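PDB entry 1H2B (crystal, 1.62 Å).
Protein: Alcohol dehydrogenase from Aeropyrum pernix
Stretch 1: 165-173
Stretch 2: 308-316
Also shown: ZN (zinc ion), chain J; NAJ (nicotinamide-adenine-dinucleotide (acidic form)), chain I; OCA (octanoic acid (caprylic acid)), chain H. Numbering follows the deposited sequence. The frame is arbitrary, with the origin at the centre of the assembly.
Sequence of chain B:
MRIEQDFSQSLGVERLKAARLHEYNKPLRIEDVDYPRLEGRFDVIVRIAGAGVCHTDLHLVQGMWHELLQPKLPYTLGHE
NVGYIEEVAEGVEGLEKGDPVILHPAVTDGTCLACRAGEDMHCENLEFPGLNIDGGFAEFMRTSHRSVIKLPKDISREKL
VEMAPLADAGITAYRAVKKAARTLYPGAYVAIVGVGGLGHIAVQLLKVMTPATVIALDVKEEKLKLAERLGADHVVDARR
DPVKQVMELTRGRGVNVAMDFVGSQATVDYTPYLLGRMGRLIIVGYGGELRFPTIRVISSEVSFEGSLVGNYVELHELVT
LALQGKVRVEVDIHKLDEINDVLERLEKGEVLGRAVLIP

Stretch 1 165-173: PLADAGITA
Stretch 2 (308-316) LVGNYVELH

Residues 165-173 enter a helix that packs against a loop, 308-311, and the first turn of a second helix, 312-316. The helix axes approach to 9.4 Å and cross at 98°, nearly perpendicular, and the contact buries 378 Å² in total. No direct hydrogen bond spans the two stretches.

The first turn of stretch 1 is widened into a pi-type turn at 166-170: G170 N donates to P165 O (2.8 Å) and I171 N to L166 O (2.9 Å). P165 (phi/psi -63/-16) lies out of reach of stretch 2. L166 (-62/-24; chi1 m, chi2 t) points sideways and makes its closest contact through the backbone, its O lying 3.5 Å from L315 CD1. The same methyl carbon, L315 CD1, is 4.2 Å from A167 CA; L315 adopts chi1 t, chi2 p, which brings the end of its side chain nearer than its sideways CA-to-CB bond suggests.

D168 departs from helical values (-144/-61). With chi1 t and chi2 -118°, its OD1 binds the zinc at 2.0 Å, while OD2 lies 4.0 Å from V309 CG1 and 2.6 Å from octanoic acid O2. Regular helix follows, with T172 N to D168 O and A173 N to A169 O both 3.0 Å. A169 and G170 do not touch stretch 2; a CB on G170 would lie 2.7 Å from L166 CA, a clash within its own turn.

I171 (-62/-39; chi1 t, chi2 t) is the centre of the contact, covered over 105 Å². Its CA is 5.5 Å from L315 CA. The extended side chain carries CD1 to 3.4 Å from both G310 C and N311 O and 3.8 Å from L315 CB, while CG2 meets V309 CG1 at 3.8 Å. G310 (-174/-178) leaves room for this: a CB there would sit 2.9 Å from I171 CG1. N311 (-99/178; chi1 p) caps the second helix, its OD1 accepting from E314 N (2.8 Å); E314 OE1 reciprocates by accepting from N311 N (2.8 Å).

At T172 (-64/-46; chi1 m) the backbones come closest, with its CA 4.0 Å from V309 CA. T172 OG1 donates to D168 O (2.7 Å) and lies 3.2 Å from V309 CA. V309 has positive phi (42/-126; chi1 t); its O receives a CA-H...O contact from T172 CA (3.4 Å, 166°), and its N donates to the cofactor's O7N (2.7 Å). One water donates to T172 O and V309 O, each at 2.8 Å, bridging the stretches. A173 turns away.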

# COMPACT_ATOMS: atom_id res chain seq x y z
N PRO B 165 12.08 -14.79 -24.13
CA PRO B 165 12.23 -14.96 -22.67
C PRO B 165 11.39 -14.03 -21.84
O PRO B 165 11.23 -14.37 -20.66
CB PRO B 165 13.73 -14.74 -22.44
CG PRO B 165 14.31 -15.24 -23.75
CD PRO B 165 13.40 -14.52 -24.75
N LEU B 166 10.86 -12.95 -22.40
CA LEU B 166 9.99 -12.07 -21.60
C LEU B 166 8.74 -12.83 -21.11
O LEU B 166 8.14 -12.47 -20.07
CB LEU B 166 9.53 -10.81 -22.42
CG LEU B 166 10.73 -10.01 -22.94
CD1 LEU B 166 10.12 -8.90 -23.77
CD2 LEU B 166 11.54 -9.36 -21.77
N ALA B 167 8.35 -13.90 -21.83
CA ALA B 167 7.11 -14.63 -21.53
C ALA B 167 7.15 -15.45 -20.25
O ALA B 167 6.12 -15.78 -19.70
CB ALA B 167 6.78 -15.58 -22.69
N ASP B 168 8.36 -15.70 -19.72
CA ASP B 168 8.43 -16.44 -18.47
C ASP B 168 9.59 -15.90 -17.60
O ASP B 168 9.37 -15.39 -16.50
CB ASP B 168 8.65 -17.91 -18.76
CG ASP B 168 8.61 -18.75 -17.53
OD1 ASP B 168 9.68 -19.36 -17.25
OD2 ASP B 168 7.60 -18.85 -16.80
N ALA B 169 10.81 -15.97 -18.11
CA ALA B 169 11.93 -15.37 -17.38
C ALA B 169 11.69 -13.89 -17.08
O ALA B 169 11.85 -13.44 -15.92
CB ALA B 169 13.25 -15.50 -18.15
N GLY B 170 11.26 -13.14 -18.11
CA GLY B 170 11.07 -11.70 -17.92
C GLY B 170 9.92 -11.37 -16.99
O GLY B 170 10.11 -10.57 -16.07
N ILE B 171 8.75 -11.96 -17.24
CA ILE B 171 7.56 -11.61 -16.44
C ILE B 171 7.83 -11.99 -14.96
O ILE B 171 7.44 -11.23 -14.06
CB ILE B 171 6.28 -12.24 -17.03
CG1 ILE B 171 5.06 -11.76 -16.25
CG2 ILE B 171 6.37 -13.80 -17.04
CD1 ILE B 171 3.75 -12.46 -16.63
N THR B 172 8.49 -13.13 -14.74
CA THR B 172 8.78 -13.55 -13.36
C THR B 172 9.72 -12.54 -12.69
O THR B 172 9.49 -12.11 -11.53
CB THR B 172 9.40 -14.95 -13.35
OG1 THR B 172 8.51 -15.85 -14.00
CG2 THR B 172 9.59 -15.43 -11.89
N ALA B 173 10.78 -12.13 -13.40
CA ALA B 173 11.68 -11.14 -12.84
C ALA B 173 10.93 -9.83 -12.58
O ALA B 173 11.15 -9.19 -11.56
CB ALA B 173 12.89 -10.90 -13.79
N LEU B 308 5.62 -15.76 -8.10
CA LEU B 308 5.22 -16.80 -9.04
C LEU B 308 4.88 -16.13 -10.39
O LEU B 308 3.85 -15.45 -10.49
CB LEU B 308 3.96 -17.53 -8.51
CG LEU B 308 3.37 -18.59 -9.48
CD1 LEU B 308 4.36 -19.71 -9.74
CD2 LEU B 308 2.08 -19.16 -8.82
N VAL B 309 5.75 -16.35 -11.37
CA VAL B 309 5.53 -15.87 -12.75
C VAL B 309 4.97 -14.46 -12.68
O VAL B 309 5.60 -13.60 -12.11
CB VAL B 309 4.69 -16.90 -13.56
CG1 VAL B 309 4.78 -16.60 -15.08
CG2 VAL B 309 5.19 -18.34 -13.36
N GLY B 310 3.82 -14.18 -13.31
CA GLY B 310 3.17 -12.89 -13.09
C GLY B 310 1.85 -12.89 -13.80
O GLY B 310 1.40 -13.90 -14.35
N ASN B 311 1.17 -11.75 -13.72
CA ASN B 311 -0.17 -11.71 -14.29
C ASN B 311 -0.14 -11.07 -15.70
O ASN B 311 0.91 -10.67 -16.20
CB ASN B 311 -1.15 -11.07 -13.31
CG ASN B 311 -0.86 -9.62 -13.03
OD1 ASN B 311 -0.41 -8.88 -13.90
ND2 ASN B 311 -1.12 -9.19 -11.78
N TYR B 312 -1.31 -11.02 -16.33
CA TYR B 312 -1.36 -10.57 -17.72
C TYR B 312 -0.98 -9.11 -17.85
O TYR B 312 -0.27 -8.73 -18.78
CB TYR B 312 -2.75 -10.80 -18.25
CG TYR B 312 -2.93 -10.47 -19.72
CD1 TYR B 312 -2.66 -11.43 -20.71
CD2 TYR B 312 -3.38 -9.23 -20.09
CE1 TYR B 312 -2.86 -11.17 -22.05
CE2 TYR B 312 -3.59 -8.92 -21.46
CZ TYR B 312 -3.32 -9.89 -22.43
OH TYR B 312 -3.53 -9.60 -23.77
N VAL B 313 -1.46 -8.32 -16.91
CA VAL B 313 -1.12 -6.89 -16.95
C VAL B 313 0.39 -6.68 -16.80
O VAL B 313 1.00 -5.86 -17.50
CB VAL B 313 -1.95 -6.09 -15.93
CG1 VAL B 313 -1.38 -4.68 -15.71
CG2 VAL B 313 -3.42 -6.03 -16.41
N GLU B 314 1.00 -7.44 -15.91
CA GLU B 314 2.46 -7.37 -15.72
C GLU B 314 3.21 -7.76 -17.01
O GLU B 314 4.20 -7.12 -17.36
CB GLU B 314 2.88 -8.28 -14.56
CG GLU B 314 2.47 -7.62 -13.24
CD GLU B 314 2.53 -8.53 -12.02
OE1 GLU B 314 2.49 -9.78 -12.16
OE2 GLU B 314 2.60 -7.96 -10.91
N LEU B 315 2.74 -8.78 -17.74
CA LEU B 315 3.40 -9.13 -19.01
C LEU B 315 3.25 -7.96 -19.99
O LEU B 315 4.22 -7.61 -20.68
CB LEU B 315 2.81 -10.41 -19.63
CG LEU B 315 3.52 -10.85 -20.91
CD1 LEU B 315 5.03 -11.07 -20.80
CD2 LEU B 315 2.74 -12.10 -21.38
N HIS B 316 2.07 -7.35 -20.00
CA HIS B 316 1.88 -6.20 -20.88
C HIS B 316 2.82 -5.06 -20.55
O HIS B 316 3.42 -4.46 -21.45
CB HIS B 316 0.42 -5.73 -20.76
CG HIS B 316 0.05 -4.75 -21.81
ND1 HIS B 316 -0.40 -5.12 -23.06
CD2 HIS B 316 0.14 -3.40 -21.82
CE1 HIS B 316 -0.60 -4.03 -23.79
NE2 HIS B 316 -0.27 -2.98 -23.06
ZN ZN J . 10.18 -21.22 -16.53
PA NAJ I . 19.60 -20.29 -14.83
O1A NAJ I . 20.19 -21.68 -14.80
O2A NAJ I . 19.60 -19.50 -16.14
O5B NAJ I . 20.35 -19.30 -13.83
C5B NAJ I . 20.81 -19.71 -12.54
C4B NAJ I . 21.96 -18.77 -12.24
O4B NAJ I . 22.34 -18.99 -10.86
C3B NAJ I . 23.18 -18.98 -13.13
O3B NAJ I . 23.67 -17.74 -13.67
C2B NAJ I . 24.12 -19.61 -12.12
O2B NAJ I . 25.51 -19.45 -12.43
C1B NAJ I . 23.75 -18.93 -10.79
N9A NAJ I . 24.17 -19.65 -9.59
C8A NAJ I . 24.29 -21.03 -9.35
N7A NAJ I . 24.68 -21.22 -8.06
C5A NAJ I . 24.82 -20.00 -7.48
C6A NAJ I . 25.18 -19.58 -6.22
N6A NAJ I . 25.55 -20.43 -5.25
N1A NAJ I . 25.15 -18.24 -5.94
C2A NAJ I . 24.84 -17.29 -6.90
N3A NAJ I . 24.51 -17.71 -8.14
C4A NAJ I . 24.50 -19.04 -8.42
O3 NAJ I . 18.12 -20.45 -14.25
PN NAJ I . 16.79 -19.62 -14.62
O1N NAJ I . 16.12 -20.24 -15.76
O2N NAJ I . 17.10 -18.18 -14.64
O5D NAJ I . 15.89 -20.01 -13.35
C5D NAJ I . 16.28 -19.52 -12.07
C4D NAJ I . 15.47 -20.23 -11.00
O4D NAJ I . 14.13 -19.71 -11.04
C3D NAJ I . 15.33 -21.73 -11.21
O3D NAJ I . 15.16 -22.35 -9.92
C2D NAJ I . 14.02 -21.84 -12.00
O2D NAJ I . 13.39 -23.09 -11.94
C1D NAJ I . 13.22 -20.76 -11.25
N1N NAJ I . 12.01 -20.23 -11.87
C2N NAJ I . 11.06 -19.74 -11.02
C3N NAJ I . 9.91 -19.16 -11.53
C7N NAJ I . 8.86 -18.69 -10.58
O7N NAJ I . 7.74 -18.22 -11.17
N7N NAJ I . 8.97 -18.62 -9.25
C4N NAJ I . 9.68 -19.04 -12.94
C5N NAJ I . 10.78 -19.40 -13.76
C6N NAJ I . 11.90 -20.02 -13.23
C1 OCA H . 8.13 -21.53 -14.47
C2 OCA H . 7.63 -22.19 -13.17
C3 OCA H . 6.12 -22.00 -13.00
C4 OCA H . 5.47 -22.92 -11.98
C5 OCA H . 3.95 -22.75 -12.05
C6 OCA H . 3.26 -23.48 -10.89
C7 OCA H . 1.75 -23.26 -10.85
C8 OCA H . 1.17 -24.02 -9.67
O1 OCA H . 9.30 -21.73 -14.87
O2 OCA H . 7.37 -20.77 -15.11
O HOH W 1 7.48 -13.44 -10.02